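Local coordinates for protein putative polysaccharide binding proteins (DUF1812) (Bacteroides thetaiotaomicron VPI-5482, PDB 3GF8) that probably serves in the assembly or anchoring of fimbriae at the outer membrane, as a lipoprotein of the FimB/Mfa2 family, and may bind polysaccharide, at residues 24-29 with 253-258; 37-42 with 66-71; 161-166 with 273-278. All blocks are in the same frame, centred on the assembly; numbering follows the deposited sequence.

Interaction 1 (24-29 with 253-258); sequences YNMEFA and KNLSTQ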
ATOM      1  N   TYR A  24      12.097  -4.585   0.180  1.00 30.45           N
ATOM      2  CA  TYR A  24      11.077  -5.169   1.090  1.00 30.46           C
ATOM      3  C   TYR A  24       9.810  -5.651   0.301  1.00 30.34           C
ATOM      4  O   TYR A  24       8.720  -5.084   0.387  1.00 30.01           O
ATOM      5  CB  TYR A  24      10.753  -4.179   2.210  1.00 25.71           C
ATOM      6  CG  TYR A  24      10.206  -4.802   3.465  1.00 29.53           C
ATOM      7  CD1 TYR A  24      10.965  -5.672   4.222  1.00 33.92           C
ATOM      8  CD2 TYR A  24       8.942  -4.495   3.919  1.00 30.25           C
ATOM      9  CE1 TYR A  24      10.470  -6.234   5.377  1.00 28.96           C
ATOM     10  CE2 TYR A  24       8.436  -5.056   5.073  1.00 25.78           C
ATOM     11  CZ  TYR A  24       9.216  -5.914   5.806  1.00 28.61           C
ATOM     12  OH  TYR A  24       8.719  -6.479   6.961  1.00 29.08           O
ATOM     13  N   ASN A  25       9.987  -6.728  -0.462  1.00 30.67           N
ATOM     14  CA  ASN A  25       8.953  -7.257  -1.337  1.00 28.19           C
ATOM     15  C   ASN A  25       9.041  -8.779  -1.360  1.00 30.75           C
ATOM     16  O   ASN A  25       9.934  -9.330  -0.727  1.00 28.84           O
ATOM     17  CB  ASN A  25       9.086  -6.681  -2.743  1.00 24.98           C
ATOM     18  CG  ASN A  25      10.471  -6.835  -3.320  1.00 27.11           C
ATOM     19  OD1 ASN A  25      10.994  -7.943  -3.454  1.00 28.77           O
ATOM     20  ND2 ASN A  25      11.088  -5.706  -3.663  1.00 23.64           N
HETATM   21  N   MSE A  26       8.138  -9.465  -2.082  1.00 28.33           N
HETATM   22  CA  MSE A  26       8.168 -10.921  -2.079  1.00 30.27           C
HETATM   23  C   MSE A  26       9.309 -11.488  -2.915  1.00 31.25           C
HETATM   24  O   MSE A  26       9.583 -12.668  -2.824  1.00 33.73           O
HETATM   25  CB  MSE A  26       6.844 -11.533  -2.504  1.00 26.51           C
HETATM   26  CG  MSE A  26       5.714 -11.167  -1.572  1.00 30.39           C
HETATM   27 SE   MSE A  26       5.919 -11.982   0.145  0.75 21.42          SE
HETATM   28  CE  MSE A  26       5.222 -13.728  -0.415  1.00 25.61           C
ATOM     29  N   GLU A  27      10.002 -10.659  -3.680  1.00 31.00           N
ATOM     30  CA  GLU A  27      11.167 -11.137  -4.400  1.00 30.17           C
ATOM     31  C   GLU A  27      12.422 -10.932  -3.553  1.00 32.09           C
ATOM     32  O   GLU A  27      13.518 -11.259  -3.974  1.00 31.73           O
ATOM     33  CB  GLU A  27      11.289 -10.430  -5.757  1.00 30.10           C
ATOM     34  CG  GLU A  27      10.094 -10.674  -6.704  1.00 28.04           C
ATOM     35  N   PHE A  28      12.288 -10.379  -2.351  1.00 33.26           N
ATOM     36  CA  PHE A  28      13.472 -10.156  -1.505  1.00 31.92           C
ATOM     37  C   PHE A  28      14.642  -9.562  -2.296  1.00 30.36           C
ATOM     38  O   PHE A  28      15.793  -9.898  -2.049  1.00 30.68           O
ATOM     39  CB  PHE A  28      13.896 -11.479  -0.835  1.00 31.09           C
ATOM     40  CG  PHE A  28      12.944 -11.930   0.185  1.00 27.40           C
ATOM     41  CD1 PHE A  28      11.747 -12.494  -0.187  1.00 25.57           C
ATOM     42  CD2 PHE A  28      13.183 -11.702   1.518  1.00 34.12           C
ATOM     43  CE1 PHE A  28      10.807 -12.855   0.759  1.00 28.16           C
ATOM     44  CE2 PHE A  28      12.253 -12.087   2.475  1.00 31.34           C
ATOM     45  CZ  PHE A  28      11.065 -12.670   2.089  1.00 29.41           C
ATOM     46  N   ALA A  29      14.353  -8.666  -3.229  1.00 31.25           N
ATOM     47  CA  ALA A  29      15.388  -8.077  -4.078  1.00 31.00           C
ATOM     48  C   ALA A  29      15.021  -6.632  -4.403  1.00 32.60           C
ATOM     49  O   ALA A  29      13.842  -6.269  -4.389  1.00 33.05           O
ATOM     50  CB  ALA A  29      15.540  -8.909  -5.335  1.00 29.29           C
ATOM     51  N   LYS A 253       5.945 -18.672   2.605  1.00 41.68           N
ATOM     52  CA  LYS A 253       7.105 -18.121   3.280  1.00 40.96           C
ATOM     53  C   LYS A 253       6.896 -18.094   4.774  1.00 41.05           C
ATOM     54  O   LYS A 253       5.791 -18.370   5.272  1.00 42.09           O
ATOM     55  CB  LYS A 253       7.448 -16.742   2.724  1.00 42.49           C
ATOM     56  CG  LYS A 253       7.695 -16.801   1.220  1.00 45.73           C
ATOM     57  CD  LYS A 253       8.878 -15.951   0.798  1.00 52.12           C
ATOM     58  CE  LYS A 253       8.857 -15.631  -0.694  1.00 50.70           C
ATOM     59  NZ  LYS A 253       9.076 -16.840  -1.510  1.00 53.74           N
ATOM     60  N   ASN A 254       7.997 -17.817   5.468  1.00 43.00           N
ATOM     61  CA  ASN A 254       8.051 -17.707   6.937  1.00 46.94           C
ATOM     62  C   ASN A 254       7.879 -16.240   7.298  1.00 47.95           C
ATOM     63  O   ASN A 254       8.863 -15.546   7.602  1.00 50.93           O
ATOM     64  CB  ASN A 254       9.407 -18.215   7.498  1.00 46.26           C
ATOM     65  N   LEU A 255       6.641 -15.757   7.218  1.00 44.69           N
ATOM     66  CA  LEU A 255       6.382 -14.371   7.471  1.00 38.30           C
ATOM     67  C   LEU A 255       5.267 -14.227   8.488  1.00 36.06           C
ATOM     68  O   LEU A 255       4.257 -14.933   8.452  1.00 31.22           O
ATOM     69  CB  LEU A 255       5.999 -13.661   6.168  1.00 40.14           C
ATOM     70  CG  LEU A 255       6.984 -13.816   5.000  1.00 38.28           C
ATOM     71  CD1 LEU A 255       6.446 -13.071   3.781  1.00 30.99           C
ATOM     72  CD2 LEU A 255       8.378 -13.330   5.375  1.00 29.75           C
ATOM     73  N   SER A 256       5.459 -13.276   9.386  1.00 35.51           N
ATOM     74  CA  SER A 256       4.369 -12.733  10.163  1.00 35.09           C
ATOM     75  C   SER A 256       3.347 -12.079   9.223  1.00 33.48           C
ATOM     76  O   SER A 256       3.680 -11.656   8.101  1.00 29.61           O
ATOM     77  CB  SER A 256       4.902 -11.678  11.123  1.00 37.02           C
ATOM     78  OG  SER A 256       5.246 -10.476  10.416  1.00 44.51           O
ATOM     79  N   THR A 257       2.107 -11.990   9.699  1.00 31.98           N
ATOM     80  CA  THR A 257       1.049 -11.356   8.946  1.00 30.37           C
ATOM     81  C   THR A 257       1.447  -9.976   8.432  1.00 29.20           C
ATOM     82  O   THR A 257       1.282  -9.697   7.248  1.00 30.41           O
ATOM     83  CB  THR A 257      -0.218 -11.257   9.779  1.00 32.42           C
ATOM     84  OG1 THR A 257      -0.581 -12.576  10.172  1.00 28.93           O
ATOM     85  CG2 THR A 257      -1.384 -10.604   8.989  1.00 25.66           C
ATOM     86  N   GLN A 258       1.996  -9.115   9.286  1.00 27.42           N
ATOM     87  CA  GLN A 258       2.289  -7.738   8.851  1.00 23.56           C
ATOM     88  C   GLN A 258       3.379  -7.701   7.802  1.00 27.58           C
ATOM     89  O   GLN A 258       3.357  -6.886   6.892  1.00 28.91           O
ATOM     90  CB  GLN A 258       2.692  -6.828  10.003  1.00 22.99           C
ATOM     91  CG  GLN A 258       2.791  -5.328   9.557  1.00 20.66           C
ATOM     92  CD  GLN A 258       1.468  -4.804   9.007  1.00 24.28           C
ATOM     93  OE1 GLN A 258       0.470  -4.834   9.701  1.00 26.56           O
ATOM     94  NE2 GLN A 258       1.455  -4.375   7.733  1.00 24.43           N
TER
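Met26 and Lys253 bring the two backbones closest, yet their CA atoms stay 9.0 Å apart; no hydrogen bond joins 24-29 to 253-258, and the gap is bridged by side chains, one of which also touches a backbone carbonyl. Asn25 to Phe28 forms a type I turn, and the amide of Asn25 steadies it: ND2 gives a hydrogen bond to Ala29 O at 2.9 Å, almost in the amide plane. Phe28 then turns into a left-handed backbone conformation, and its CB points toward Lys253. The lysine's aliphatic stem runs past the phenylalanine in the opposite direction, with Lys253 CD 3.6 Å from Phe28 CE1, while Lys253 CE lies 3.7 Å from Met26 O. In Met26, built as selenomethionine, the bend at chi2 (-69°) sets SE 3.8 Å from Leu255 CD1, and that at chi3 (-80°) turns the methyl Met26 CE toward Lys253 CE, 4.1 Å away. The other branch of that leucine, CD2, comes up at the edge of the Phe28 ring. This modest surface patch lies where the loop between strand 16-21 and helix 32-35 meets the lead-in to helix 257-263, N-capped by Ser256; from that helix Arg263 hydrogen-bonds Asn25 O, and Tyr24 and Phe28 touch its side.

Interaction 2 (37-42 with 66-71); sequences DKVELY and YLMEVE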
ATOM      1  N   ASP A  37       9.464   6.046  -9.545  1.00 24.19           N
ATOM      2  CA  ASP A  37       9.829   7.191 -10.382  1.00 26.22           C
ATOM      3  C   ASP A  37       9.751   8.551  -9.687  1.00 25.97           C
ATOM      4  O   ASP A  37       9.876   9.563 -10.347  1.00 25.85           O
ATOM      5  CB  ASP A  37       9.025   7.202 -11.687  1.00 28.31           C
ATOM      6  CG  ASP A  37       7.577   7.682 -11.536  1.00 27.07           C
ATOM      7  OD1 ASP A  37       7.090   8.145 -10.454  1.00 28.72           O
ATOM      8  OD2 ASP A  37       6.906   7.612 -12.582  1.00 47.39           O
ATOM      9  N   LYS A  38       9.577   8.587  -8.366  1.00 26.33           N
ATOM     10  CA  LYS A  38       9.686   9.868  -7.648  1.00 23.33           C
ATOM     11  C   LYS A  38       9.989   9.597  -6.201  1.00 21.82           C
ATOM     12  O   LYS A  38       9.369   8.733  -5.568  1.00 25.29           O
ATOM     13  CB  LYS A  38       8.389  10.682  -7.786  1.00 26.26           C
ATOM     14  CG  LYS A  38       8.335  11.981  -6.920  1.00 28.72           C
ATOM     15  CD  LYS A  38       6.988  12.717  -7.046  1.00 27.05           C
ATOM     16  CE  LYS A  38       6.952  13.949  -6.180  1.00 29.22           C
ATOM     17  NZ  LYS A  38       5.619  14.608  -6.165  1.00 28.68           N
ATOM     18  N   VAL A  39      10.960  10.330  -5.669  1.00 21.55           N
ATOM     19  CA  VAL A  39      11.281  10.259  -4.250  1.00 19.20           C
ATOM     20  C   VAL A  39      11.219  11.682  -3.727  1.00 21.51           C
ATOM     21  O   VAL A  39      11.571  12.626  -4.448  1.00 22.75           O
ATOM     22  CB  VAL A  39      12.640   9.603  -4.020  1.00 17.26           C
ATOM     23  CG1 VAL A  39      12.591   8.128  -4.394  1.00 22.03           C
ATOM     24  CG2 VAL A  39      13.770  10.312  -4.870  1.00 19.88           C
ATOM     25  N   GLU A  40      10.750  11.847  -2.488  1.00 20.65           N
ATOM     26  CA  GLU A  40      10.795  13.132  -1.853  1.00 19.68           C
ATOM     27  C   GLU A  40      11.321  12.937  -0.442  1.00 21.92           C
ATOM     28  O   GLU A  40      10.668  12.312   0.412  1.00 24.40           O
ATOM     29  CB  GLU A  40       9.430  13.787  -1.887  1.00 19.74           C
ATOM     30  CG  GLU A  40       9.383  15.232  -1.298  1.00 27.82           C
ATOM     31  CD  GLU A  40       8.043  15.942  -1.597  1.00 31.16           C
ATOM     32  OE1 GLU A  40       6.982  15.596  -0.996  1.00 30.49           O
ATOM     33  OE2 GLU A  40       8.050  16.826  -2.465  1.00 29.01           O
ATOM     34  N   LEU A  41      12.534  13.444  -0.229  1.00 24.01           N
ATOM     35  CA  LEU A  41      13.258  13.282   1.041  1.00 26.22           C
ATOM     36  C   LEU A  41      12.897  14.446   1.968  1.00 25.95           C
ATOM     37  O   LEU A  41      12.950  15.598   1.561  1.00 24.10           O
ATOM     38  CB  LEU A  41      14.776  13.278   0.802  1.00 25.58           C
ATOM     39  CG  LEU A  41      15.678  12.888   1.987  1.00 26.37           C
ATOM     40  CD1 LEU A  41      15.666  11.402   2.216  1.00 24.23           C
ATOM     41  CD2 LEU A  41      17.112  13.392   1.791  1.00 23.41           C
ATOM     42  N   TYR A  42      12.546  14.128   3.204  1.00 23.45           N
ATOM     43  CA  TYR A  42      12.271  15.132   4.221  1.00 24.46           C
ATOM     44  C   TYR A  42      13.461  15.132   5.204  1.00 25.29           C
ATOM     45  O   TYR A  42      13.874  14.062   5.669  1.00 27.53           O
ATOM     46  CB  TYR A  42      10.925  14.786   4.905  1.00 24.89           C
ATOM     47  CG  TYR A  42       9.740  15.091   4.010  1.00 28.83           C
ATOM     48  CD1 TYR A  42       9.414  14.267   2.948  1.00 24.61           C
ATOM     49  CD2 TYR A  42       8.984  16.255   4.189  1.00 32.61           C
ATOM     50  CE1 TYR A  42       8.351  14.584   2.079  1.00 29.31           C
ATOM     51  CE2 TYR A  42       7.910  16.557   3.354  1.00 29.63           C
ATOM     52  CZ  TYR A  42       7.608  15.723   2.295  1.00 31.95           C
ATOM     53  OH  TYR A  42       6.551  16.030   1.471  1.00 30.65           O
ATOM     54  N   TYR A  66      21.121   5.414  -9.161  1.00 36.11           N
ATOM     55  CA  TYR A  66      20.643   6.708  -8.677  1.00 34.01           C
ATOM     56  C   TYR A  66      21.085   7.010  -7.236  1.00 31.26           C
ATOM     57  O   TYR A  66      20.889   6.217  -6.336  1.00 30.31           O
ATOM     58  CB  TYR A  66      19.116   6.790  -8.748  1.00 34.70           C
ATOM     59  CG  TYR A  66      18.592   8.075  -8.130  1.00 31.05           C
ATOM     60  CD1 TYR A  66      18.740   9.298  -8.785  1.00 28.49           C
ATOM     61  CD2 TYR A  66      17.978   8.072  -6.884  1.00 33.83           C
ATOM     62  CE1 TYR A  66      18.287  10.496  -8.201  1.00 28.08           C
ATOM     63  CE2 TYR A  66      17.495   9.257  -6.300  1.00 23.14           C
ATOM     64  CZ  TYR A  66      17.654  10.455  -6.958  1.00 31.25           C
ATOM     65  OH  TYR A  66      17.191  11.597  -6.354  1.00 33.23           O
ATOM     66  N   LEU A  67      21.657   8.179  -7.023  1.00 29.86           N
ATOM     67  CA  LEU A  67      21.908   8.676  -5.671  1.00 29.17           C
ATOM     68  C   LEU A  67      21.448  10.124  -5.622  1.00 27.56           C
ATOM     69  O   LEU A  67      21.621  10.864  -6.586  1.00 26.21           O
ATOM     70  CB  LEU A  67      23.408   8.562  -5.307  1.00 28.39           C
ATOM     71  CG  LEU A  67      23.978   7.167  -5.021  1.00 30.22           C
ATOM     72  CD1 LEU A  67      25.466   7.257  -4.660  1.00 29.47           C
ATOM     73  CD2 LEU A  67      23.221   6.497  -3.905  1.00 27.72           C
HETATM   74  N   MSE A  68      20.823  10.524  -4.527  1.00 28.12           N
HETATM   75  CA  MSE A  68      20.414  11.907  -4.363  1.00 29.02           C
HETATM   76  C   MSE A  68      21.526  12.680  -3.653  1.00 31.13           C
HETATM   77  O   MSE A  68      21.982  12.293  -2.581  1.00 33.73           O
HETATM   78  CB  MSE A  68      19.137  12.004  -3.551  1.00 27.55           C
HETATM   79  CG  MSE A  68      18.700  13.430  -3.264  1.00 26.76           C
HETATM   80 SE   MSE A  68      17.006  13.559  -2.310  0.75 19.51          SE
HETATM   81  CE  MSE A  68      15.840  13.361  -3.855  1.00 23.72           C
ATOM     82  N   GLU A  69      21.950  13.779  -4.252  1.00 31.54           N
ATOM     83  CA  GLU A  69      22.955  14.641  -3.653  1.00 31.68           C
ATOM     84  C   GLU A  69      22.283  15.658  -2.733  1.00 31.51           C
ATOM     85  O   GLU A  69      21.489  16.462  -3.184  1.00 34.89           O
ATOM     86  CB  GLU A  69      23.767  15.311  -4.770  1.00 31.33           C
ATOM     87  CG  GLU A  69      24.719  14.321  -5.537  1.00 36.04           C
ATOM     88  N   VAL A  70      22.578  15.611  -1.441  1.00 31.72           N
ATOM     89  CA  VAL A  70      21.903  16.465  -0.461  1.00 32.74           C
ATOM     90  C   VAL A  70      22.902  17.484   0.140  1.00 36.78           C
ATOM     91  O   VAL A  70      23.807  17.084   0.868  1.00 37.50           O
ATOM     92  CB  VAL A  70      21.282  15.586   0.694  1.00 32.89           C
ATOM     93  CG1 VAL A  70      20.666  16.457   1.788  1.00 28.92           C
ATOM     94  CG2 VAL A  70      20.242  14.550   0.153  1.00 21.94           C
ATOM     95  N   GLU A  71      22.746  18.786  -0.149  1.00 39.31           N
ATOM     96  CA  GLU A  71      23.596  19.837   0.451  0.50 38.75           C
ATOM     97  C   GLU A  71      23.173  20.079   1.887  1.00 38.04           C
ATOM     98  O   GLU A  71      22.073  20.533   2.136  1.00 40.85           O
ATOM     99  CB  GLU A  71      23.502  21.149  -0.334  0.50 39.48           C
ATOM    100  CG  GLU A  71      24.196  22.355   0.336  0.50 41.59           C
ATOM    101  CD  GLU A  71      25.699  22.216   0.376  0.50 43.94           C
ATOM    102  OE1 GLU A  71      26.271  21.769  -0.640  0.50 47.52           O
ATOM    103  OE2 GLU A  71      26.307  22.556   1.417  0.50 43.57           O
TER
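Leu41 and Met68, the latter built as selenomethionine, give up equal areas to this contact, with Val39 close behind; the three form a wholly apolar core. Met68 leaves its strand extended, CG anti to the backbone N (chi1 176°), and an equally extended chi2 carries SE to 3.8 Å from Leu41 CB, the two side chains crossing at a slant. The bend at chi3 (-82°) then directs the terminal methyl to Val39. There the approach is tip to tip, Met68 CE to Val39 CG2 at 3.8 Å. The unbranched selenomethionine chain thus touches both Val39 and Leu41, which stand two positions apart on the same side of a strand. The strands themselves, 38-42 and 68-70, run nearly parallel at 22° with axes 10.3 Å apart, and no hydrogen bond passes between them. Such spacing without hydrogen bonds is consistent with face-to-face packing of two layers of a beta sandwich, as in the transthyretin clan to which the family belongs: strand 38-44 bonds to 50-57 and 75-83, whereas 68-70 pairs with 16-21. Leu41 has a second partner in Val70, whose CG2 meets CD2 of the leucine at 3.7 Å with the side chains at about a right angle. Val39 CG2 also reaches the phenolic end of Tyr66, 3.9 Å from OH, a hydroxyl whose polar partner is Glu56. Phe20 of strand 16-21 touches both Val39 and Tyr66, and Phe79 of strand 75-83 packs on Leu41.

Interaction 3 (161-166 with 273-278); sequences GSWTLD and LSESWL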
ATOM      1  N   GLY A 161     -19.618 -25.174  -9.501  1.00 42.54           N
ATOM      2  CA  GLY A 161     -19.997 -24.842 -10.872  1.00 46.68           C
ATOM      3  C   GLY A 161     -21.421 -25.261 -11.202  1.00 49.64           C
ATOM      4  O   GLY A 161     -21.748 -25.437 -12.362  1.00 52.29           O
ATOM      5  N   SER A 162     -22.269 -25.417 -10.186  1.00 52.79           N
ATOM      6  CA  SER A 162     -23.633 -25.903 -10.381  1.00 54.03           C
ATOM      7  C   SER A 162     -24.571 -24.722 -10.575  1.00 56.50           C
ATOM      8  O   SER A 162     -25.795 -24.887 -10.711  1.00 58.37           O
ATOM      9  CB  SER A 162     -24.080 -26.703  -9.174  1.00 53.32           C
ATOM     10  OG  SER A 162     -24.286 -25.834  -8.077  1.00 56.36           O
ATOM     11  N   TRP A 163     -23.985 -23.530 -10.561  1.00 55.71           N
ATOM     12  CA  TRP A 163     -24.698 -22.310 -10.789  1.00 53.76           C
ATOM     13  C   TRP A 163     -23.650 -21.332 -11.270  1.00 54.60           C
ATOM     14  O   TRP A 163     -22.492 -21.478 -10.932  1.00 54.18           O
ATOM     15  CB  TRP A 163     -25.372 -21.843  -9.497  1.00 52.37           C
ATOM     16  CG  TRP A 163     -24.438 -21.553  -8.353  1.00 50.00           C
ATOM     17  CD1 TRP A 163     -23.850 -22.463  -7.524  1.00 48.91           C
ATOM     18  CD2 TRP A 163     -24.010 -20.259  -7.898  1.00 34.65           C
ATOM     19  NE1 TRP A 163     -23.073 -21.812  -6.580  1.00 49.59           N
ATOM     20  CE2 TRP A 163     -23.158 -20.462  -6.787  1.00 41.34           C
ATOM     21  CE3 TRP A 163     -24.274 -18.955  -8.313  1.00 39.52           C
ATOM     22  CZ2 TRP A 163     -22.546 -19.409  -6.099  1.00 35.14           C
ATOM     23  CZ3 TRP A 163     -23.677 -17.908  -7.622  1.00 48.18           C
ATOM     24  CH2 TRP A 163     -22.825 -18.146  -6.514  1.00 44.80           C
ATOM     25  N   THR A 164     -24.040 -20.366 -12.090  1.00 57.42           N
ATOM     26  CA  THR A 164     -23.101 -19.375 -12.588  1.00 60.03           C
ATOM     27  C   THR A 164     -23.263 -18.139 -11.764  1.00 62.54           C
ATOM     28  O   THR A 164     -24.329 -17.510 -11.750  1.00 64.33           O
ATOM     29  CB  THR A 164     -23.337 -18.954 -14.056  1.00 61.06           C
ATOM     30  OG1 THR A 164     -23.440 -20.122 -14.874  1.00 63.56           O
ATOM     31  CG2 THR A 164     -22.168 -18.025 -14.561  1.00 58.87           C
ATOM     32  N   LEU A 165     -22.199 -17.798 -11.059  1.00 62.56           N
ATOM     33  CA  LEU A 165     -22.109 -16.504 -10.442  1.00 61.06           C
ATOM     34  C   LEU A 165     -21.869 -15.512 -11.575  1.00 58.43           C
ATOM     35  O   LEU A 165     -20.907 -15.655 -12.306  1.00 58.30           O
ATOM     36  CB  LEU A 165     -20.960 -16.500  -9.432  1.00 60.83           C
ATOM     37  CG  LEU A 165     -20.954 -15.331  -8.459  1.00 60.23           C
ATOM     38  CD1 LEU A 165     -19.947 -15.653  -7.356  1.00 59.94           C
ATOM     39  CD2 LEU A 165     -20.674 -13.984  -9.182  1.00 44.08           C
ATOM     40  N   ASP A 166     -22.761 -14.541 -11.740  1.00 57.10           N
ATOM     41  CA  ASP A 166     -22.532 -13.449 -12.682  1.00 55.19           C
ATOM     42  C   ASP A 166     -22.079 -12.176 -11.969  1.00 54.79           C
ATOM     43  O   ASP A 166     -22.853 -11.537 -11.252  1.00 52.48           O
ATOM     44  CB  ASP A 166     -23.778 -13.138 -13.473  1.00 55.60           C
ATOM     45  CG  ASP A 166     -23.669 -11.831 -14.216  1.00 62.62           C
ATOM     46  OD1 ASP A 166     -23.377 -10.787 -13.579  1.00 72.14           O
ATOM     47  OD2 ASP A 166     -23.876 -11.842 -15.442  1.00 73.65           O
ATOM     48  N   LEU A 273     -17.434 -20.040  -4.138  1.00 25.81           N
ATOM     49  CA  LEU A 273     -18.554 -19.854  -3.215  1.00 27.51           C
ATOM     50  C   LEU A 273     -19.606 -20.932  -3.343  1.00 24.73           C
ATOM     51  O   LEU A 273     -19.791 -21.546  -4.409  1.00 22.43           O
ATOM     52  CB  LEU A 273     -19.225 -18.530  -3.483  1.00 28.84           C
ATOM     53  CG  LEU A 273     -18.290 -17.346  -3.433  1.00 30.32           C
ATOM     54  CD1 LEU A 273     -18.888 -16.246  -4.221  1.00 25.87           C
ATOM     55  CD2 LEU A 273     -18.131 -16.974  -1.980  1.00 24.53           C
ATOM     56  N   SER A 274     -20.290 -21.150  -2.232  1.00 24.11           N
ATOM     57  CA  SER A 274     -21.480 -21.960  -2.223  1.00 25.59           C
ATOM     58  C   SER A 274     -22.619 -21.134  -2.838  1.00 26.44           C
ATOM     59  O   SER A 274     -22.523 -19.906  -3.003  1.00 23.53           O
ATOM     60  CB  SER A 274     -21.839 -22.375  -0.795  1.00 25.18           C
ATOM     61  OG  SER A 274     -22.388 -21.297  -0.047  1.00 24.80           O
ATOM     62  N   GLU A 275     -23.702 -21.825  -3.124  1.00 27.02           N
ATOM     63  CA  GLU A 275     -24.975 -21.173  -3.453  1.00 31.86           C
ATOM     64  C   GLU A 275     -25.455 -20.183  -2.416  1.00 30.33           C
ATOM     65  O   GLU A 275     -26.220 -19.301  -2.731  1.00 33.29           O
ATOM     66  CB  GLU A 275     -26.073 -22.219  -3.631  1.00 29.94           C
ATOM     67  CG  GLU A 275     -25.835 -23.133  -4.791  1.00 40.33           C
ATOM     68  CD  GLU A 275     -27.112 -23.808  -5.279  1.00 54.13           C
ATOM     69  OE1 GLU A 275     -28.140 -23.771  -4.545  1.00 52.72           O
ATOM     70  OE2 GLU A 275     -27.068 -24.358  -6.408  1.00 61.67           O
ATOM     71  N   SER A 276     -25.018 -20.325  -1.180  1.00 28.56           N
ATOM     72  CA  SER A 276     -25.481 -19.444  -0.143  1.00 29.33           C
ATOM     73  C   SER A 276     -24.406 -18.422   0.219  1.00 27.51           C
ATOM     74  O   SER A 276     -24.368 -17.954   1.341  1.00 23.42           O
ATOM     75  CB  SER A 276     -25.936 -20.275   1.079  1.00 29.36           C
ATOM     76  OG  SER A 276     -24.950 -21.222   1.454  1.00 39.79           O
ATOM     77  N   TRP A 277     -23.549 -18.065  -0.741  1.00 29.21           N
ATOM     78  CA  TRP A 277     -22.507 -17.042  -0.539  1.00 29.24           C
ATOM     79  C   TRP A 277     -21.529 -17.294   0.599  1.00 28.70           C
ATOM     80  O   TRP A 277     -21.060 -16.357   1.218  1.00 32.29           O
ATOM     81  CB  TRP A 277     -23.135 -15.658  -0.386  1.00 30.87           C
ATOM     82  CG  TRP A 277     -23.619 -15.183  -1.682  1.00 35.80           C
ATOM     83  CD1 TRP A 277     -24.833 -15.399  -2.218  1.00 34.14           C
ATOM     84  CD2 TRP A 277     -22.859 -14.482  -2.661  1.00 35.72           C
ATOM     85  NE1 TRP A 277     -24.891 -14.871  -3.480  1.00 36.37           N
ATOM     86  CE2 TRP A 277     -23.694 -14.285  -3.770  1.00 41.02           C
ATOM     87  CE3 TRP A 277     -21.557 -13.988  -2.700  1.00 38.08           C
ATOM     88  CZ2 TRP A 277     -23.285 -13.596  -4.908  1.00 39.81           C
ATOM     89  CZ3 TRP A 277     -21.144 -13.309  -3.839  1.00 43.16           C
ATOM     90  CH2 TRP A 277     -22.007 -13.119  -4.918  1.00 42.72           C
ATOM     91  N   LEU A 278     -21.233 -18.560   0.869  1.00 28.04           N
ATOM     92  CA  LEU A 278     -20.195 -18.948   1.823  0.50 27.35           C
ATOM     93  C   LEU A 278     -18.961 -19.304   0.997  1.00 26.45           C
ATOM     94  O   LEU A 278     -19.069 -20.075   0.039  1.00 28.19           O
ATOM     95  CB  LEU A 278     -20.688 -20.152   2.639  0.50 27.01           C
ATOM     96  CG  LEU A 278     -19.831 -20.944   3.629  0.50 29.37           C
ATOM     97  CD1 LEU A 278     -19.506 -20.105   4.879  0.50 36.02           C
ATOM     98  CD2 LEU A 278     -20.545 -22.289   4.019  0.50 19.91           C
TER
HETATM   99  O   HOH W   1     -21.358 -23.841  -5.501  1.00 23.71           O
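Leu165 and Leu273 make the tight end of this contact, their CD1 methyls only 3.4 Å apart, closer than carbon atoms usually pack. The same methyl of Leu165 lies 4.1 Å from Trp277 CH2, the leucine meeting the indole at about a right angle; Phe156 and Phe237 back this corner, and Tyr170 meets Trp277 edge-to-face. Segment 273-278 is the tip of a beta hairpin joining strands 266-273 and 279-284. Ser274 to Trp277 forms a type I turn, and Trp277, with left-handed backbone angles, takes the bulge position of a type I turn with G1 beta bulge, closed by Ser274 N to Leu278 O at 2.8 Å. Trp163 has its CG between the backbone N and the carbonyl carbon (chi1 61°), which turns the indole toward this tip, where Glu275 lies over one face. The glutamate stem runs past the indole in the opposite direction, Glu275 CG 3.4 Å from Trp163 CD1, with the carboxylate plane perpendicular to the ring. On the six-membered side Trp163 CZ2 approaches Ser274 O to 3.1 Å. Direct hydrogen bonds between the segments are absent, but beside the indole N-H a water bridges them: it accepts from Trp163 NE1 at 2.9 Å and donates to Leu273 O. Looser still is the exposed outer end, where Ser162 OG, hydrogen-bonded to Thr160, stands 3.6 Å from Glu275 OE2.

The three contacts string out along an elongated, mostly beta chain. Interactions 2 and 3 lie on opposite sides of its centre, their own centres 51 Å apart; interaction 1 sits between, its centre 26 Å from that of interaction 2 and 33 Å from that of interaction 3, and none touches another. In sequence, 37-42 with 66-71 is nested within the long loop closed by 24-29 and 253-258, whereas interactions 1 and 3 interleave. Strand 16-21, which leads into interaction 1, also pairs with strand 68-70 of interaction 2. Strand 139-158, pairing with both 16-21 and 266-273, links it to the hairpin of interaction 3, while interaction 1 itself joins a loop near the N-terminus to the start of helix 257-263.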